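Aspartate-semialdehyde dehydrogenase 2 (Vibrio cholerae, PDB 2R00) catalyses the NADPH-dependent reductive dephosphorylation of L-aspartyl-4-phosphate to L-aspartate-semialdehyde, a step on the pathways to lysine and methionine. Local coordinates at residues A[138-143]-A[248-253]; A[144-149]-A[254-259]. All blocks are in the same frame, centred on the assembly; numbering follows the deposited sequence.

Interaction 1: residues A[138-143]-A[248-253]; sequences VALKPI and VHVETR
Leu140 and Ile143, one turn apart on helix 131-147, press onto Val248, Val250 and Thr252 of strand 244-252, a helix-on-sheet packing in the dimerisation domain of the enzyme. Helix and strand run nearly the same way, the axes of 138-143 and 248-252 lying 22° apart and 11.0 Å at closest approach, so Leu140 faces Val248 and Val250, and Ile143 reaches Thr252. Leu140 makes the larger share of the helix side. Its tip meets that of Val248 head-on, CD1 of Leu140 lying 3.8 Å from CG1 of Val248. Against Val250 the same leucine behaves differently: the two side chains slide past each other in opposite directions, and CG1 of Val250 touches CG, CD1 and CD2 of Leu140, all at 3.9 Å. Off-staggered torsions (chi1 -100°, chi2 32°) place CG and the methyls for this three-point contact. Ile152 of strand 149-159 and Leu309 of strand 306-313, the neighbours of strand 244-252 in the sheet, also touch Leu140, so the leucine is packed across three strands. No hydrogen bond joins the two segments; the whole interface is buried and apolar. Thr252 turns its hydroxyl elsewhere, OG1 bonding to the carbonyl O of Ala254, and offers its methyl to the helix. Here the side chains cross at about a right angle, with CG2 of Ile143 3.8 Å from CG2 of Thr252.

Interaction 2: residues A[144-149]-A[254-259]; sequences YDAVGI and APIDAE
Val147 holds CG1 anti to its carbonyl carbon (chi1 -73°), which carries that methyl beside the backbone N and over Ala254, while CG2 sits between N and C and faces Ile256. Ile256 answers with CG1 anti to its own N (chi1 -169°) and its CG2 branch in the position between N and C. The two side chains cross obliquely, CG2 of Val147 lying 3.9 Å from CG2 of Ile256. On the Ala254 side, CG1 of Val147 rests 3.7 Å from CB of Ala254, and CB of Val147 comes within 3.4 Å of the carbonyl O of Ala254. A weak, bent hydrogen bond adds to this, from Ala254 N to Val147 O at 3.2 Å with an angle of 125° at the hydrogen. One residue back, Ala146 CB lies 4.2 Å from CD1 of Ile256, whose side chain also packs on Val261 and Met264 of helix 258-267. Gly148 then leaves the helix with positive phi. Asp257 caps the next one, its OD1 accepting from Glu259 N at 3.2 Å through the anti lone pair. This is a helix C-terminus packed against the strand-to-helix connection that ends in an Asp N-cap, at the surface of the dimerisation domain.

In the fold
Both interactions use helix 131-147, and their centres are about 7 Å apart. Interaction 1 takes its middle, pressed on the sheet in the buried interior; interaction 2 takes its C-terminal end, at the surface, where the chain leaving strand 244-252 passes on its way to helix 258-267. The chemistry follows the place: interaction 1 is purely apolar, whereas interaction 2 mixes methyl packing with a weak backbone bond. Arg253 bridges the two, its N probably hydrogen-bonded to Val147 O and Gly148 O. Only the strand of interaction 1 reaches the second subunit, where His249 packs on Arg151 of that chain.

Interaction 1: residues A[138-143]-A[248-253]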
ATOM      1  N   VAL A 138      -5.034   1.588  17.628  1.00 24.89           N
ATOM      2  CA  VAL A 138      -5.346   2.943  18.074  1.00 24.80           C
ATOM      3  C   VAL A 138      -6.301   3.617  17.077  1.00 25.07           C
ATOM      4  O   VAL A 138      -7.349   4.141  17.464  1.00 25.20           O
ATOM      5  CB  VAL A 138      -4.069   3.765  18.321  1.00 25.26           C
ATOM      6  CG1 VAL A 138      -4.394   5.243  18.479  1.00 25.33           C
ATOM      7  CG2 VAL A 138      -3.366   3.261  19.593  1.00 24.53           C
ATOM      8  N   ALA A 139      -5.949   3.573  15.795  1.00 25.04           N
ATOM      9  CA  ALA A 139      -6.764   4.175  14.737  1.00 25.06           C
ATOM     10  C   ALA A 139      -8.151   3.556  14.568  1.00 24.73           C
ATOM     11  O   ALA A 139      -9.101   4.268  14.275  1.00 25.27           O
ATOM     12  CB  ALA A 139      -6.003   4.165  13.399  1.00 25.11           C
ATOM     13  N   LEU A 140      -8.267   2.243  14.745  1.00 24.91           N
ATOM     14  CA  LEU A 140      -9.514   1.521  14.462  1.00 25.02           C
ATOM     15  C   LEU A 140     -10.517   1.469  15.609  1.00 25.49           C
ATOM     16  O   LEU A 140     -11.720   1.337  15.380  1.00 25.08           O
ATOM     17  CB  LEU A 140      -9.210   0.090  14.007  1.00 25.13           C
ATOM     18  CG  LEU A 140      -9.240  -0.253  12.513  1.00 25.63           C
ATOM     19  CD1 LEU A 140      -8.823   0.890  11.628  1.00 24.87           C
ATOM     20  CD2 LEU A 140      -8.423  -1.504  12.219  1.00 25.53           C
ATOM     21  N   LYS A 141     -10.017   1.548  16.838  1.00 26.15           N
ATOM     22  CA  LYS A 141     -10.869   1.413  18.020  1.00 27.22           C
ATOM     23  C   LYS A 141     -12.124   2.311  18.037  1.00 27.62           C
ATOM     24  O   LYS A 141     -13.215   1.800  18.317  1.00 28.02           O
ATOM     25  CB  LYS A 141     -10.049   1.550  19.318  1.00 27.20           C
ATOM     26  CG  LYS A 141     -10.809   1.197  20.611  1.00 28.21           C
ATOM     27  CD  LYS A 141     -11.535  -0.144  20.522  1.00 31.08           C
ATOM     28  CE  LYS A 141     -11.944  -0.653  21.906  1.00 31.90           C
ATOM     29  NZ  LYS A 141     -12.432   0.428  22.801  1.00 31.31           N
ATOM     30  N   PRO A 142     -11.987   3.627  17.740  1.00 28.10           N
ATOM     31  CA  PRO A 142     -13.192   4.475  17.654  1.00 28.95           C
ATOM     32  C   PRO A 142     -14.214   4.002  16.615  1.00 29.62           C
ATOM     33  O   PRO A 142     -15.416   4.121  16.842  1.00 29.86           O
ATOM     34  CB  PRO A 142     -12.629   5.848  17.250  1.00 28.69           C
ATOM     35  CG  PRO A 142     -11.200   5.810  17.707  1.00 28.37           C
ATOM     36  CD  PRO A 142     -10.765   4.411  17.483  1.00 28.15           C
ATOM     37  N   ILE A 143     -13.741   3.491  15.480  1.00 29.95           N
ATOM     38  CA  ILE A 143     -14.632   2.908  14.468  1.00 30.71           C
ATOM     39  C   ILE A 143     -15.278   1.614  14.978  1.00 31.19           C
ATOM     40  O   ILE A 143     -16.485   1.413  14.830  1.00 31.31           O
ATOM     41  CB  ILE A 143     -13.893   2.654  13.125  1.00 30.51           C
ATOM     42  CG1 ILE A 143     -13.267   3.963  12.614  1.00 30.68           C
ATOM     43  CG2 ILE A 143     -14.846   2.034  12.104  1.00 29.85           C
ATOM     44  CD1 ILE A 143     -12.142   3.791  11.554  1.00 30.78           C
ATOM     45  N   VAL A 248      -5.219   0.731   5.448  1.00 25.05           N
ATOM     46  CA  VAL A 248      -6.239  -0.050   6.158  1.00 25.04           C
ATOM     47  C   VAL A 248      -7.594   0.062   5.481  1.00 25.24           C
ATOM     48  O   VAL A 248      -8.097   1.169   5.241  1.00 24.68           O
ATOM     49  CB  VAL A 248      -6.410   0.395   7.655  1.00 25.28           C
ATOM     50  CG1 VAL A 248      -7.316  -0.589   8.412  1.00 25.25           C
ATOM     51  CG2 VAL A 248      -5.064   0.516   8.352  1.00 25.44           C
ATOM     52  N   HIS A 249      -8.176  -1.092   5.162  1.00 25.44           N
ATOM     53  CA  HIS A 249      -9.575  -1.148   4.775  1.00 26.48           C
ATOM     54  C   HIS A 249     -10.359  -1.921   5.830  1.00 26.87           C
ATOM     55  O   HIS A 249      -9.954  -3.024   6.218  1.00 27.09           O
ATOM     56  CB  HIS A 249      -9.765  -1.811   3.407  1.00 26.30           C
ATOM     57  CG  HIS A 249     -11.205  -2.008   3.044  1.00 26.58           C
ATOM     58  ND1 HIS A 249     -11.974  -1.017   2.475  1.00 28.23           N
ATOM     59  CD2 HIS A 249     -12.027  -3.071   3.209  1.00 27.52           C
ATOM     60  CE1 HIS A 249     -13.201  -1.470   2.285  1.00 26.56           C
ATOM     61  NE2 HIS A 249     -13.259  -2.713   2.726  1.00 26.07           N
ATOM     62  N   VAL A 250     -11.469  -1.342   6.283  1.00 27.45           N
ATOM     63  CA  VAL A 250     -12.350  -2.012   7.235  1.00 28.36           C
ATOM     64  C   VAL A 250     -13.784  -2.157   6.722  1.00 28.67           C
ATOM     65  O   VAL A 250     -14.364  -1.234   6.156  1.00 28.30           O
ATOM     66  CB  VAL A 250     -12.318  -1.365   8.661  1.00 28.65           C
ATOM     67  CG1 VAL A 250     -10.899  -1.406   9.221  1.00 29.06           C
ATOM     68  CG2 VAL A 250     -12.825   0.052   8.652  1.00 29.27           C
ATOM     69  N   GLU A 251     -14.316  -3.354   6.900  1.00 29.20           N
ATOM     70  CA  GLU A 251     -15.702  -3.652   6.622  1.00 30.64           C
ATOM     71  C   GLU A 251     -16.407  -3.543   7.975  1.00 31.15           C
ATOM     72  O   GLU A 251     -16.116  -4.315   8.901  1.00 30.99           O
ATOM     73  CB  GLU A 251     -15.798  -5.062   6.044  1.00 30.78           C
ATOM     74  CG  GLU A 251     -17.049  -5.365   5.270  1.00 33.45           C
ATOM     75  CD  GLU A 251     -17.240  -4.491   4.042  1.00 34.81           C
ATOM     76  OE1 GLU A 251     -18.400  -4.132   3.796  1.00 37.97           O
ATOM     77  OE2 GLU A 251     -16.265  -4.154   3.335  1.00 35.41           O
ATOM     78  N   THR A 252     -17.272  -2.542   8.106  1.00 31.64           N
ATOM     79  CA  THR A 252     -17.958  -2.269   9.378  1.00 32.55           C
ATOM     80  C   THR A 252     -19.294  -3.020   9.450  1.00 33.45           C
ATOM     81  O   THR A 252     -19.778  -3.535   8.435  1.00 33.67           O
ATOM     82  CB  THR A 252     -18.172  -0.754   9.598  1.00 32.38           C
ATOM     83  OG1 THR A 252     -18.994  -0.229   8.553  1.00 32.37           O
ATOM     84  CG2 THR A 252     -16.841  -0.012   9.606  1.00 31.79           C
ATOM     85  N   ARG A 253     -19.877  -3.115  10.646  1.00 34.45           N
ATOM     86  CA  ARG A 253     -21.150  -3.834  10.794  1.00 35.44           C
ATOM     87  C   ARG A 253     -22.342  -2.898  10.569  1.00 35.66           C
ATOM     88  O   ARG A 253     -23.451  -3.354  10.306  1.00 35.98           O
ATOM     89  CB  ARG A 253     -21.242  -4.573  12.139  1.00 35.44           C
ATOM     90  CG  ARG A 253     -20.169  -5.641  12.341  1.00 35.41           C
ATOM     91  CD  ARG A 253     -20.490  -6.573  13.512  1.00 36.22           C
ATOM     92  NE  ARG A 253     -19.361  -7.442  13.856  1.00 38.04           N
ATOM     93  CZ  ARG A 253     -19.090  -8.612  13.274  1.00 38.69           C
ATOM     94  NH1 ARG A 253     -19.864  -9.087  12.308  1.00 39.64           N
ATOM     95  NH2 ARG A 253     -18.041  -9.322  13.666  1.00 39.61           N
TER

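Interaction 2: residues A[144-149]-A[254-259]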
ATOM      1  N   TYR A 144     -14.474   0.747  15.589  1.00 31.57           N
ATOM      2  CA  TYR A 144     -14.976  -0.486  16.183  1.00 31.85           C
ATOM      3  C   TYR A 144     -16.117  -0.187  17.162  1.00 31.97           C
ATOM      4  O   TYR A 144     -17.208  -0.753  17.052  1.00 32.12           O
ATOM      5  CB  TYR A 144     -13.845  -1.222  16.905  1.00 32.59           C
ATOM      6  CG  TYR A 144     -14.246  -2.563  17.477  1.00 32.82           C
ATOM      7  CD1 TYR A 144     -14.380  -3.673  16.654  1.00 32.70           C
ATOM      8  CD2 TYR A 144     -14.470  -2.723  18.847  1.00 33.59           C
ATOM      9  CE1 TYR A 144     -14.741  -4.908  17.169  1.00 33.88           C
ATOM     10  CE2 TYR A 144     -14.830  -3.956  19.375  1.00 34.15           C
ATOM     11  CZ  TYR A 144     -14.965  -5.047  18.525  1.00 34.88           C
ATOM     12  OH  TYR A 144     -15.322  -6.286  19.021  1.00 35.39           O
ATOM     13  N   ASP A 145     -15.856   0.721  18.096  1.00 32.03           N
ATOM     14  CA  ASP A 145     -16.835   1.146  19.099  1.00 32.62           C
ATOM     15  C   ASP A 145     -18.156   1.667  18.500  1.00 32.88           C
ATOM     16  O   ASP A 145     -19.250   1.265  18.930  1.00 33.20           O
ATOM     17  CB  ASP A 145     -16.200   2.204  20.012  1.00 32.61           C
ATOM     18  CG  ASP A 145     -15.136   1.619  20.933  1.00 32.25           C
ATOM     19  OD1 ASP A 145     -15.061   0.372  21.035  1.00 31.96           O
ATOM     20  OD2 ASP A 145     -14.387   2.400  21.557  1.00 31.79           O
ATOM     21  N   ALA A 146     -18.050   2.534  17.493  1.00 32.87           N
ATOM     22  CA  ALA A 146     -19.223   3.163  16.886  1.00 32.71           C
ATOM     23  C   ALA A 146     -20.074   2.181  16.092  1.00 32.71           C
ATOM     24  O   ALA A 146     -21.288   2.102  16.304  1.00 32.96           O
ATOM     25  CB  ALA A 146     -18.814   4.343  16.014  1.00 32.83           C
ATOM     26  N   VAL A 147     -19.448   1.415  15.198  1.00 31.99           N
ATOM     27  CA  VAL A 147     -20.206   0.611  14.233  1.00 32.05           C
ATOM     28  C   VAL A 147     -19.791  -0.858  14.098  1.00 31.92           C
ATOM     29  O   VAL A 147     -20.388  -1.606  13.321  1.00 32.18           O
ATOM     30  CB  VAL A 147     -20.205   1.264  12.822  1.00 31.90           C
ATOM     31  CG1 VAL A 147     -21.108   2.490  12.797  1.00 32.29           C
ATOM     32  CG2 VAL A 147     -18.796   1.628  12.395  1.00 31.46           C
ATOM     33  N   GLY A 148     -18.774  -1.269  14.848  1.00 32.06           N
ATOM     34  CA  GLY A 148     -18.305  -2.659  14.800  1.00 31.78           C
ATOM     35  C   GLY A 148     -17.417  -2.905  13.593  1.00 31.80           C
ATOM     36  O   GLY A 148     -17.445  -2.139  12.629  1.00 31.71           O
ATOM     37  N   ILE A 149     -16.613  -3.961  13.654  1.00 31.78           N
ATOM     38  CA  ILE A 149     -15.762  -4.339  12.531  1.00 31.33           C
ATOM     39  C   ILE A 149     -15.911  -5.825  12.231  1.00 31.83           C
ATOM     40  O   ILE A 149     -15.735  -6.674  13.109  1.00 31.77           O
ATOM     41  CB  ILE A 149     -14.265  -3.990  12.766  1.00 31.72           C
ATOM     42  CG1 ILE A 149     -14.078  -2.481  12.964  1.00 30.29           C
ATOM     43  CG2 ILE A 149     -13.406  -4.487  11.582  1.00 30.92           C
ATOM     44  CD1 ILE A 149     -12.682  -2.079  13.362  1.00 30.79           C
ATOM     45  N   ALA A 254     -22.094  -1.592  10.669  1.00 35.93           N
ATOM     46  CA  ALA A 254     -23.073  -0.567  10.300  1.00 36.04           C
ATOM     47  C   ALA A 254     -22.394   0.497   9.443  1.00 36.28           C
ATOM     48  O   ALA A 254     -21.194   0.749   9.615  1.00 36.09           O
ATOM     49  CB  ALA A 254     -23.676   0.067  11.539  1.00 35.91           C
ATOM     50  N   PRO A 255     -23.155   1.139   8.527  1.00 36.38           N
ATOM     51  CA  PRO A 255     -22.564   2.173   7.675  1.00 36.41           C
ATOM     52  C   PRO A 255     -22.081   3.341   8.513  1.00 36.30           C
ATOM     53  O   PRO A 255     -22.695   3.659   9.531  1.00 35.84           O
ATOM     54  CB  PRO A 255     -23.737   2.636   6.796  1.00 36.78           C
ATOM     55  CG  PRO A 255     -24.780   1.589   6.920  1.00 36.44           C
ATOM     56  CD  PRO A 255     -24.591   0.946   8.246  1.00 36.41           C
ATOM     57  N   ILE A 256     -20.982   3.960   8.092  1.00 36.18           N
ATOM     58  CA  ILE A 256     -20.473   5.170   8.743  1.00 36.49           C
ATOM     59  C   ILE A 256     -19.771   6.077   7.731  1.00 36.81           C
ATOM     60  O   ILE A 256     -18.967   5.612   6.919  1.00 36.60           O
ATOM     61  CB  ILE A 256     -19.552   4.849   9.956  1.00 36.36           C
ATOM     62  CG1 ILE A 256     -19.277   6.123  10.761  1.00 36.55           C
ATOM     63  CG2 ILE A 256     -18.254   4.144   9.510  1.00 35.84           C
ATOM     64  CD1 ILE A 256     -18.585   5.870  12.085  1.00 36.80           C
ATOM     65  N   ASP A 257     -20.080   7.369   7.786  1.00 37.33           N
ATOM     66  CA  ASP A 257     -19.556   8.319   6.814  1.00 38.04           C
ATOM     67  C   ASP A 257     -18.121   8.682   7.152  1.00 37.85           C
ATOM     68  O   ASP A 257     -17.778   8.831   8.329  1.00 38.03           O
ATOM     69  CB  ASP A 257     -20.423   9.583   6.762  1.00 38.75           C
ATOM     70  CG  ASP A 257     -20.331  10.300   5.425  1.00 41.00           C
ATOM     71  OD1 ASP A 257     -19.253  10.860   5.106  1.00 43.41           O
ATOM     72  OD2 ASP A 257     -21.346  10.307   4.688  1.00 43.75           O
ATOM     73  N   ALA A 258     -17.293   8.821   6.117  1.00 37.09           N
ATOM     74  CA  ALA A 258     -15.902   9.238   6.267  1.00 36.99           C
ATOM     75  C   ALA A 258     -15.779  10.493   7.135  1.00 36.94           C
ATOM     76  O   ALA A 258     -14.867  10.602   7.953  1.00 36.59           O
ATOM     77  CB  ALA A 258     -15.278   9.476   4.915  1.00 36.45           C
ATOM     78  N   GLU A 259     -16.709  11.427   6.952  1.00 37.18           N
ATOM     79  CA  GLU A 259     -16.722  12.683   7.704  1.00 37.80           C
ATOM     80  C   GLU A 259     -16.906  12.432   9.191  1.00 37.22           C
ATOM     81  O   GLU A 259     -16.306  13.117  10.009  1.00 37.00           O
ATOM     82  CB  GLU A 259     -17.831  13.611   7.197  1.00 38.27           C
ATOM     83  CG  GLU A 259     -17.632  14.118   5.783  1.00 41.19           C
ATOM     84  CD  GLU A 259     -16.455  15.080   5.648  1.00 45.29           C
ATOM     85  OE1 GLU A 259     -16.046  15.697   6.665  1.00 47.64           O
ATOM     86  OE2 GLU A 259     -15.942  15.222   4.515  1.00 47.23           O
TER